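Local coordinates for protein pyrrolidone-carboxylate peptidase (Deinococcus radiodurans R1, PDB 5Z48) that releases N-terminal pyroglutamyl (5-oxoproline) groups from peptides, generally not ahead of proline, acting as a homotetrameric thiol exopeptidase of the C15 family, at residues Gly36-His41 against Pro65-Leu70; Asp19-Gln24 against Ala176-Ala181; His50-Ala55 against Leu143-Phe148; Ala123-Trp128 against Gly135-Ser140. All blocks are in the same frame, centred on the assembly; numbering follows the deposited sequence.

Overall arrangement
Interactions 1 and 4 reach the same sheet, whereas interactions 2 and 3, about 20 Å between centres, both touch the bound pyroglutamate: Asn20 grips its ring carbonyl and Cys146 its carboxylate. Strand 5-11 separates the two strands of interaction 1, and the helix connecting those strands supplies residues 50-55 of interaction 3, so the two contacts interlock along the chain with centres about 20 Å apart. Interaction 4, about 22 Å centre to centre from interaction 3 and across the centre of the chain from it, is nested within the loop that interaction 3 closes; its Ser138 binds Glu83, an active-site residue by similarity.

Interaction 1 of 4, residues Gly36-His41 against Pro65-Leu70; sequences GGWGVH and PGAVLL
The six-membered end of the Trp38 indole pushes edge-on against the backbone at Gly66 and Ala67, and this is where the contact is tight. Trp38 CH2 lies 3.7 Å from Gly66 C, while Trp38 CZ3 is 3.9 Å from Ala67 N; both backbone atoms sit close to the ring plane. A single methyl completes the fit, Ala67 CB standing 4.1 Å from Trp38 CZ3. Because CG is turned anti to the carbonyl carbon of Trp38 (chi1 -73°), the indole leaves its strand and reaches toward the start of strand 67-73. There is no room for a side chain at Gly66: a CB would run into Trp38 CH2.

The two strands are not neighbours in the sheet. Strand 38-45, helix 49-63 and strand 67-73 form a beta-alpha-beta crossover that skips a position, with strand 5-11 paired in parallel with both, so that the CA atoms of Trp38 and Gly66 remain 8.8 Å apart. Replacing Trp38 by an alanine would remove the indole and is likely to open a gap beside Gly66 and Ala67, with Pro4 and Ser212 also losing the surface they pack on.

Before Trp38 the chain turns out toward solvent: Gly36 is exposed and Gly37 partly so, and neither touches residues 65-70. Both have positive phi angles (82° and 83°) at which a CB would be jammed against the preceding carbonyl oxygen; at Gly36 it would also crowd Trp38 CD1.

Interaction 2 of 4, residues Asp19-Gln24 against Ala176-Ala181; sequences DNPSAQ and AAVALA. With PCA (pyroglutamic acid), chain I.
Val178 CG2 makes the apolar contact with Pro21, 3.9 Å from Pro21 CD, the two side chains crossing at about a right angle. The same methyl is in van der Waals contact with a backbone carbonyl, 3.4 Å from Asp19 O. This branch stands anti to the carbonyl carbon of Val178, which turns it to Asp19 and Pro21. Beside it, Asp19 CB rests 3.9 Å from Ala177 CB.

The hydrogen bonds run within residues 19-24 and outward to the ligand. Asn20 is the N-cap of helix 21-29. Its OD1 accepts from Ser22 N at 3.0 Å, tilted only 17° from the carbonyl plane, and from Ser22 OG at 2.7 Å, well above that plane. ND2, also hydrogen-bonded to Glu12 O, donates almost straight (170°) to OE of the bound pyroglutamate over 3.0 Å. With both ends held, the amide is fixed in rotation, and the cap doubles as a recognition group for the lactam carbonyl.

Carboxylate bonds form the third group. Asp19 OD1 receives Gln24 NE2 at 2.9 Å on its syn side, and Asp19 OD2 is bonded to Asn175 ND2.

A backbone carbonyl, Leu180 O, accepts from Arg129 NH1 of the second subunit.

Interaction 3 of 4, residues His50-Ala55 against Leu143-Phe148; sequences HAAGAA and LYVCNF. With PCA (pyroglutamic acid), chain I.
Phe148 turns the edge of its ring to the backbone of Gly53, CE1 lying 3.9 Å from Gly53 N, and Val145 CG1 meets Ala52 CB at 4.3 Å. These contacts set helix 49-63 against the first turn of helix 145-159, which carries Cys146, an active-site residue by similarity and probably the nucleophile, as in C15 cysteine peptidases. A CB on Gly53 would sit tightly against Phe148 CE1, so the bare backbone lets the aromatic ring come close.

Tyr144, at the N-cap position, follows the ligand from its first side-chain atom. CG stands anti to the backbone N (chi1 -168°), which brings the CD2-CE2 side of the ring to the pyroglutamate. Tyr144 CB is 3.4 Å from the ligand carboxylate atom O, and CG is slightly farther from it. Tyr144 CD2 comes to 3.2 Å from O, which lies near the ring plane, and CE2 is 3.6 Å from the ligand's own ring carbon CB. Val145 CG2 sits over the centre of one face of the phenol. At the far end OH is hydrogen-bonded to Pro95 O. A glycine at this position would probably bare one flank of the pyroglutamate and leave Pro95 O without its hydroxyl partner.

Cys146 N points at the same carboxylate, consistent with a role in an oxyanion hole: it donates to pyroglutamate O over 3.0 Å with an N-H...O angle of 162°.

Interaction 4 of 4, residues Ala123-Trp128 against Gly135-Ser140; sequences AILAAW and GDISNS
Helix 123-128 and strand 135-138 run nearly antiparallel, their axes at 159° and 8.5 Å apart at closest approach, with Leu125 and Asp136 nearest across the gap at 6.6 Å between CA atoms. This is a helix returning through a short loop into a strand, which then joins the sheet in parallel pairing with strand 80-90.

Leu125 carries most of the contact by dividing its two methyls. CD2 lies over the strand backbone, 3.7 Å from Asp136 CA, while CD1 meets Ile137 CG1 at 3.9 Å as the two side chains cross at about a right angle. With CG1 anti to its carbonyl carbon (chi1 -69°), Ile137 swings that branch toward the helix although its CB leaves the backbone to one side. Farther along the helix, the benzene part of the Trp128 indole approaches Gly135 obliquely, CE3 standing 4.0 Å from Gly135 CA. A CB on Gly135 would clash with it. One face of the indole is covered at its centre by Ile124 CG2, and NE1 is hydrogen-bonded to Ala200 O, which anchors the ring on helix 194-211.

Polar links are few. A water donates to Leu125 O at 2.9 Å and only weakly to Gly135 O. Asp136 OD1 accepts from Ile137 N at 2.7 Å on its anti side, well out of the carboxylate plane. The contact is chiefly apolar. Next along the strand, Ser138 OG is hydrogen-bonded to Glu83 OE1, consistent with a second-shell role in positioning that probable active-site carboxylate.

Interaction 1 of 4, residues Gly36-His41 against Pro65-Leu70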
# COMPACT_ATOMS: atom_id res chain seq x y z
N GLY B 36 26.85 -5.90 -31.86
CA GLY B 36 26.21 -6.52 -32.99
C GLY B 36 25.74 -5.56 -34.05
O GLY B 36 24.97 -5.95 -34.92
N GLY B 37 26.19 -4.31 -34.00
CA GLY B 37 25.79 -3.34 -34.98
C GLY B 37 24.46 -2.67 -34.72
O GLY B 37 23.99 -1.91 -35.57
N TRP B 38 23.86 -2.91 -33.55
CA TRP B 38 22.57 -2.33 -33.21
C TRP B 38 22.70 -0.87 -32.80
O TRP B 38 23.67 -0.47 -32.15
CB TRP B 38 21.90 -3.09 -32.07
CG TRP B 38 21.36 -4.44 -32.41
CD1 TRP B 38 22.04 -5.62 -32.45
CD2 TRP B 38 19.99 -4.75 -32.71
NE1 TRP B 38 21.18 -6.66 -32.77
CE2 TRP B 38 19.92 -6.15 -32.93
CE3 TRP B 38 18.82 -3.98 -32.80
CZ2 TRP B 38 18.72 -6.80 -33.25
CZ3 TRP B 38 17.61 -4.64 -33.10
CH2 TRP B 38 17.58 -6.02 -33.32
N GLY B 39 21.71 -0.07 -33.17
CA GLY B 39 21.63 1.30 -32.72
C GLY B 39 20.22 1.59 -32.25
O GLY B 39 19.25 1.04 -32.77
N VAL B 40 20.14 2.42 -31.23
CA VAL B 40 18.87 2.88 -30.65
C VAL B 40 18.39 4.10 -31.42
O VAL B 40 19.18 5.04 -31.64
CB VAL B 40 19.05 3.22 -29.17
CG1 VAL B 40 17.74 3.87 -28.59
CG2 VAL B 40 19.47 1.98 -28.37
N HIS B 41 17.13 4.10 -31.84
CA HIS B 41 16.47 5.27 -32.41
C HIS B 41 15.33 5.63 -31.46
O HIS B 41 14.42 4.82 -31.28
CB HIS B 41 15.87 4.96 -33.79
CG HIS B 41 15.11 6.10 -34.37
ND1 HIS B 41 15.70 7.05 -35.17
CD2 HIS B 41 13.82 6.48 -34.22
CE1 HIS B 41 14.80 7.94 -35.53
NE2 HIS B 41 13.65 7.63 -34.94
N PRO B 65 12.17 -1.50 -37.56
CA PRO B 65 13.12 -1.86 -36.50
C PRO B 65 13.19 -3.36 -36.32
O PRO B 65 12.24 -4.09 -36.60
CB PRO B 65 12.54 -1.17 -35.26
CG PRO B 65 11.05 -1.05 -35.55
CD PRO B 65 10.93 -0.89 -37.05
N GLY B 66 14.35 -3.82 -35.83
CA GLY B 66 14.52 -5.21 -35.46
C GLY B 66 14.01 -5.56 -34.08
O GLY B 66 13.93 -6.75 -33.78
N ALA B 67 13.68 -4.56 -33.27
CA ALA B 67 13.12 -4.76 -31.94
C ALA B 67 12.48 -3.45 -31.52
O ALA B 67 12.90 -2.38 -32.00
CB ALA B 67 14.21 -5.16 -30.94
N VAL B 68 11.47 -3.53 -30.64
CA VAL B 68 10.68 -2.37 -30.23
C VAL B 68 10.55 -2.38 -28.71
O VAL B 68 10.00 -3.33 -28.13
CB VAL B 68 9.29 -2.36 -30.90
CG1 VAL B 68 8.44 -1.18 -30.45
CG2 VAL B 68 9.43 -2.42 -32.44
N LEU B 69 11.06 -1.32 -28.07
CA LEU B 69 10.95 -1.11 -26.62
C LEU B 69 10.14 0.16 -26.34
O LEU B 69 10.65 1.28 -26.47
CB LEU B 69 12.35 -1.06 -25.98
CG LEU B 69 12.36 -0.96 -24.44
CD1 LEU B 69 11.57 -2.07 -23.78
CD2 LEU B 69 13.80 -1.03 -23.93
N LEU B 70 8.87 0.00 -25.96
CA LEU B 70 8.01 1.13 -25.63
C LEU B 70 8.09 1.35 -24.11
O LEU B 70 7.98 0.38 -23.35
CB LEU B 70 6.58 0.80 -26.03
CG LEU B 70 6.37 0.25 -27.45
CD1 LEU B 70 4.89 -0.27 -27.53
CD2 LEU B 70 6.62 1.29 -28.51

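Interaction 2 of 4, residues Asp19-Gln24 against Ala176-Ala181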
# COMPACT_ATOMS: atom_id res chain seq x y z
N ASP B 19 7.04 16.14 -15.37
CA ASP B 19 8.11 15.48 -16.08
C ASP B 19 7.64 14.06 -16.37
O ASP B 19 6.71 13.56 -15.72
CB ASP B 19 9.41 15.49 -15.25
CG ASP B 19 10.62 15.08 -16.05
OD1 ASP B 19 10.65 15.37 -17.27
OD2 ASP B 19 11.55 14.47 -15.49
N ASN B 20 8.26 13.42 -17.35
CA ASN B 20 7.98 12.00 -17.60
C ASN B 20 9.33 11.29 -17.69
O ASN B 20 10.10 11.58 -18.64
CB ASN B 20 7.14 11.79 -18.86
CG ASN B 20 6.59 10.39 -18.94
OD1 ASN B 20 7.31 9.44 -18.66
ND2 ASN B 20 5.34 10.26 -19.37
N PRO B 21 9.67 10.42 -16.74
CA PRO B 21 10.98 9.74 -16.78
C PRO B 21 11.17 8.89 -18.02
O PRO B 21 12.31 8.63 -18.39
CB PRO B 21 11.01 8.89 -15.50
CG PRO B 21 9.61 8.95 -14.91
CD PRO B 21 8.90 10.12 -15.50
N SER B 22 10.10 8.43 -18.67
CA SER B 22 10.28 7.66 -19.91
C SER B 22 10.75 8.57 -21.03
O SER B 22 11.59 8.18 -21.84
CB SER B 22 8.97 6.91 -20.27
OG SER B 22 7.92 7.78 -20.71
N ALA B 23 10.27 9.82 -21.07
CA ALA B 23 10.81 10.77 -22.04
C ALA B 23 12.28 11.03 -21.79
O ALA B 23 13.07 11.13 -22.75
CB ALA B 23 10.04 12.08 -21.97
N GLN B 24 12.66 11.24 -20.53
CA GLN B 24 14.06 11.53 -20.24
C GLN B 24 14.96 10.38 -20.66
O GLN B 24 16.06 10.61 -21.17
CB GLN B 24 14.23 11.81 -18.74
CG GLN B 24 13.44 12.99 -18.24
CD GLN B 24 14.09 14.28 -18.58
OE1 GLN B 24 15.23 14.30 -19.09
NE2 GLN B 24 13.38 15.39 -18.34
N ALA B 176 12.58 11.75 -9.37
CA ALA B 176 12.46 12.72 -8.28
C ALA B 176 11.49 13.84 -8.64
O ALA B 176 10.70 14.28 -7.79
CB ALA B 176 13.83 13.31 -7.92
N ALA B 177 11.54 14.33 -9.89
CA ALA B 177 10.69 15.45 -10.28
C ALA B 177 9.22 15.10 -10.12
O ALA B 177 8.42 15.93 -9.63
CB ALA B 177 11.00 15.88 -11.71
N VAL B 178 8.85 13.88 -10.53
CA VAL B 178 7.47 13.41 -10.39
C VAL B 178 7.10 13.32 -8.91
O VAL B 178 6.03 13.79 -8.50
CB VAL B 178 7.27 12.07 -11.12
CG1 VAL B 178 5.90 11.48 -10.80
CG2 VAL B 178 7.37 12.27 -12.63
N ALA B 179 7.99 12.75 -8.09
CA ALA B 179 7.66 12.58 -6.67
C ALA B 179 7.56 13.92 -5.94
O ALA B 179 6.75 14.08 -5.02
CB ALA B 179 8.70 11.66 -6.00
N LEU B 180 8.41 14.91 -6.32
CA LEU B 180 8.42 16.22 -5.65
C LEU B 180 7.15 17.04 -5.89
O LEU B 180 6.83 17.93 -5.09
CB LEU B 180 9.63 17.03 -6.11
CG LEU B 180 10.95 16.48 -5.55
CD1 LEU B 180 12.14 17.07 -6.35
CD2 LEU B 180 11.12 16.82 -4.06
N ALA B 181 6.43 16.76 -6.98
CA ALA B 181 5.23 17.52 -7.35
C ALA B 181 3.96 17.00 -6.69
O ALA B 181 2.91 17.65 -6.79
CB ALA B 181 5.07 17.51 -8.88
N PCA I . 2.03 6.57 -18.44
CA PCA I . 0.62 6.51 -18.81
CB PCA I . 0.45 7.27 -20.14
CG PCA I . 1.80 7.92 -20.47
CD PCA I . 2.71 7.37 -19.41
OE PCA I . 3.92 7.63 -19.40
C PCA I . 0.13 5.05 -18.83
O PCA I . -0.75 4.65 -19.60
OXT PCA I . 0.66 4.19 -18.07

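Interaction 3 of 4, residues His50-Ala55 against Leu143-Phe148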
# COMPACT_ATOMS: atom_id res chain seq x y z
N HIS B 50 -5.01 8.58 -30.43
CA HIS B 50 -5.06 8.69 -31.89
C HIS B 50 -3.73 9.18 -32.43
O HIS B 50 -3.16 8.59 -33.35
CB HIS B 50 -6.19 9.61 -32.30
CG HIS B 50 -7.53 9.08 -31.88
ND1 HIS B 50 -7.93 7.79 -32.18
CD2 HIS B 50 -8.51 9.62 -31.13
CE1 HIS B 50 -9.13 7.58 -31.67
NE2 HIS B 50 -9.51 8.67 -31.03
N ALA B 51 -3.18 10.24 -31.82
CA ALA B 51 -1.92 10.77 -32.32
C ALA B 51 -0.75 9.83 -32.00
O ALA B 51 0.19 9.70 -32.80
CB ALA B 51 -1.66 12.17 -31.76
N ALA B 52 -0.79 9.19 -30.83
CA ALA B 52 0.28 8.26 -30.48
C ALA B 52 0.29 7.07 -31.44
O ALA B 52 1.37 6.65 -31.89
CB ALA B 52 0.15 7.80 -29.03
N GLY B 53 -0.89 6.53 -31.78
CA GLY B 53 -0.94 5.44 -32.74
C GLY B 53 -0.43 5.84 -34.11
O GLY B 53 0.30 5.07 -34.75
N ALA B 54 -0.81 7.04 -34.59
CA ALA B 54 -0.37 7.49 -35.90
C ALA B 54 1.14 7.66 -35.91
O ALA B 54 1.82 7.27 -36.87
CB ALA B 54 -1.05 8.79 -36.27
N ALA B 55 1.69 8.23 -34.83
CA ALA B 55 3.14 8.45 -34.78
C ALA B 55 3.88 7.12 -34.70
O ALA B 55 4.93 6.96 -35.34
CB ALA B 55 3.49 9.32 -33.57
N LEU B 143 -5.36 0.32 -18.87
CA LEU B 143 -6.09 0.45 -20.13
C LEU B 143 -6.03 1.90 -20.65
O LEU B 143 -6.92 2.35 -21.35
CB LEU B 143 -7.54 -0.06 -19.99
CG LEU B 143 -7.57 -1.57 -19.63
CD1 LEU B 143 -9.04 -1.94 -19.50
CD2 LEU B 143 -6.91 -2.47 -20.68
N TYR B 144 -4.95 2.62 -20.30
CA TYR B 144 -4.72 4.00 -20.71
C TYR B 144 -3.80 4.00 -21.93
O TYR B 144 -3.82 3.05 -22.71
CB TYR B 144 -4.18 4.77 -19.50
CG TYR B 144 -4.10 6.30 -19.52
CD1 TYR B 144 -5.18 7.14 -19.86
CD2 TYR B 144 -2.94 6.91 -19.09
CE1 TYR B 144 -5.08 8.53 -19.79
CE2 TYR B 144 -2.82 8.31 -19.01
CZ TYR B 144 -3.89 9.11 -19.35
OH TYR B 144 -3.77 10.48 -19.26
N VAL B 145 -3.00 5.04 -22.12
CA VAL B 145 -2.34 5.20 -23.42
C VAL B 145 -1.14 4.25 -23.56
O VAL B 145 -0.84 3.81 -24.68
CB VAL B 145 -1.96 6.68 -23.67
CG1 VAL B 145 -1.50 6.91 -25.14
CG2 VAL B 145 -3.13 7.63 -23.42
N CYS B 146 -0.45 3.88 -22.45
CA CYS B 146 0.65 2.92 -22.56
C CYS B 146 0.15 1.56 -23.03
O CYS B 146 0.71 0.96 -23.94
CB CYS B 146 1.35 2.76 -21.20
SG CYS B 146 2.26 4.30 -20.72
N ASN B 147 -0.92 1.06 -22.41
CA ASN B 147 -1.49 -0.18 -22.92
C ASN B 147 -1.90 -0.05 -24.38
O ASN B 147 -1.68 -0.98 -25.19
CB ASN B 147 -2.71 -0.53 -22.10
CG ASN B 147 -3.43 -1.76 -22.65
OD1 ASN B 147 -2.97 -2.90 -22.41
ND2 ASN B 147 -4.51 -1.55 -23.38
N PHE B 148 -2.52 1.08 -24.74
CA PHE B 148 -2.96 1.29 -26.12
C PHE B 148 -1.80 1.11 -27.10
O PHE B 148 -1.96 0.42 -28.11
CB PHE B 148 -3.61 2.66 -26.27
CG PHE B 148 -3.89 3.04 -27.70
CD1 PHE B 148 -2.91 3.69 -28.47
CD2 PHE B 148 -5.09 2.68 -28.27
CE1 PHE B 148 -3.16 4.00 -29.80
CE2 PHE B 148 -5.35 3.00 -29.62
CZ PHE B 148 -4.37 3.65 -30.37
N PCA I . 2.03 6.57 -18.44
CA PCA I . 0.62 6.51 -18.81
CB PCA I . 0.45 7.27 -20.14
CG PCA I . 1.80 7.92 -20.47
CD PCA I . 2.71 7.37 -19.41
OE PCA I . 3.92 7.63 -19.40
C PCA I . 0.13 5.05 -18.83
O PCA I . -0.75 4.65 -19.60
OXT PCA I . 0.66 4.19 -18.07

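Interaction 4 of 4, residues Ala123-Trp128 against Gly135-Ser140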
# COMPACT_ATOMS: atom_id res chain seq x y z
N ALA B 123 15.05 -13.08 -19.93
CA ALA B 123 16.41 -12.60 -20.18
C ALA B 123 16.58 -11.16 -19.70
O ALA B 123 17.64 -10.78 -19.20
CB ALA B 123 16.72 -12.70 -21.66
N ILE B 124 15.54 -10.33 -19.87
CA ILE B 124 15.65 -8.96 -19.37
C ILE B 124 15.69 -8.94 -17.84
O ILE B 124 16.52 -8.24 -17.25
CB ILE B 124 14.48 -8.11 -19.90
CG1 ILE B 124 14.55 -7.98 -21.44
CG2 ILE B 124 14.50 -6.70 -19.25
CD1 ILE B 124 13.22 -7.43 -22.05
N LEU B 125 14.81 -9.70 -17.18
CA LEU B 125 14.85 -9.76 -15.71
C LEU B 125 16.21 -10.20 -15.22
O LEU B 125 16.73 -9.66 -14.23
CB LEU B 125 13.77 -10.71 -15.19
CG LEU B 125 12.31 -10.24 -15.37
CD1 LEU B 125 11.38 -11.18 -14.62
CD2 LEU B 125 12.00 -8.78 -15.03
N ALA B 126 16.82 -11.16 -15.91
CA ALA B 126 18.12 -11.66 -15.47
C ALA B 126 19.20 -10.61 -15.68
O ALA B 126 20.10 -10.44 -14.84
CB ALA B 126 18.49 -12.95 -16.22
N ALA B 127 19.12 -9.87 -16.79
CA ALA B 127 20.10 -8.81 -17.01
C ALA B 127 19.96 -7.70 -15.96
O ALA B 127 20.96 -7.18 -15.45
CB ALA B 127 19.94 -8.24 -18.43
N TRP B 128 18.72 -7.35 -15.63
CA TRP B 128 18.48 -6.38 -14.57
C TRP B 128 19.07 -6.87 -13.25
O TRP B 128 19.74 -6.11 -12.55
CB TRP B 128 16.97 -6.14 -14.38
CG TRP B 128 16.33 -5.16 -15.34
CD1 TRP B 128 16.95 -4.23 -16.14
CD2 TRP B 128 14.93 -5.01 -15.56
NE1 TRP B 128 16.02 -3.52 -16.85
CE2 TRP B 128 14.77 -3.97 -16.50
CE3 TRP B 128 13.79 -5.65 -15.05
CZ2 TRP B 128 13.51 -3.57 -16.97
CZ3 TRP B 128 12.54 -5.23 -15.49
CH2 TRP B 128 12.41 -4.18 -16.43
N GLY B 135 13.33 -5.74 -10.36
CA GLY B 135 12.27 -5.57 -11.35
C GLY B 135 11.46 -6.83 -11.51
O GLY B 135 11.76 -7.87 -10.91
N ASP B 136 10.39 -6.74 -12.30
CA ASP B 136 9.49 -7.90 -12.41
C ASP B 136 8.63 -7.75 -13.65
O ASP B 136 8.67 -6.74 -14.34
CB ASP B 136 8.62 -8.07 -11.17
CG ASP B 136 8.27 -9.55 -10.89
OD1 ASP B 136 8.42 -10.41 -11.79
OD2 ASP B 136 7.82 -9.84 -9.76
N ILE B 137 7.87 -8.80 -13.94
CA ILE B 137 6.83 -8.78 -14.98
C ILE B 137 5.52 -8.27 -14.35
O ILE B 137 5.18 -8.63 -13.19
CB ILE B 137 6.66 -10.20 -15.56
CG1 ILE B 137 7.93 -10.59 -16.39
CG2 ILE B 137 5.40 -10.28 -16.44
CD1 ILE B 137 8.04 -12.11 -16.57
N SER B 138 4.82 -7.43 -15.10
CA SER B 138 3.47 -6.96 -14.77
C SER B 138 2.49 -7.61 -15.73
O SER B 138 2.77 -7.71 -16.93
CB SER B 138 3.40 -5.43 -14.93
OG SER B 138 2.06 -4.95 -14.99
N ASN B 139 1.32 -7.98 -15.20
CA ASN B 139 0.33 -8.65 -16.03
C ASN B 139 -0.85 -7.76 -16.37
O ASN B 139 -1.81 -8.22 -17.01
CB ASN B 139 -0.11 -9.93 -15.33
CG ASN B 139 1.04 -10.91 -15.26
OD1 ASN B 139 1.72 -11.09 -16.27
ND2 ASN B 139 1.27 -11.51 -14.11
N SER B 140 -0.78 -6.47 -16.04
CA SER B 140 -1.68 -5.47 -16.61
C SER B 140 -0.94 -4.15 -16.77
O SER B 140 -0.33 -3.66 -15.81
CB SER B 140 -2.93 -5.24 -15.77
OG SER B 140 -3.65 -4.10 -16.29
O HOH W 1 14.71 -8.97 -12.34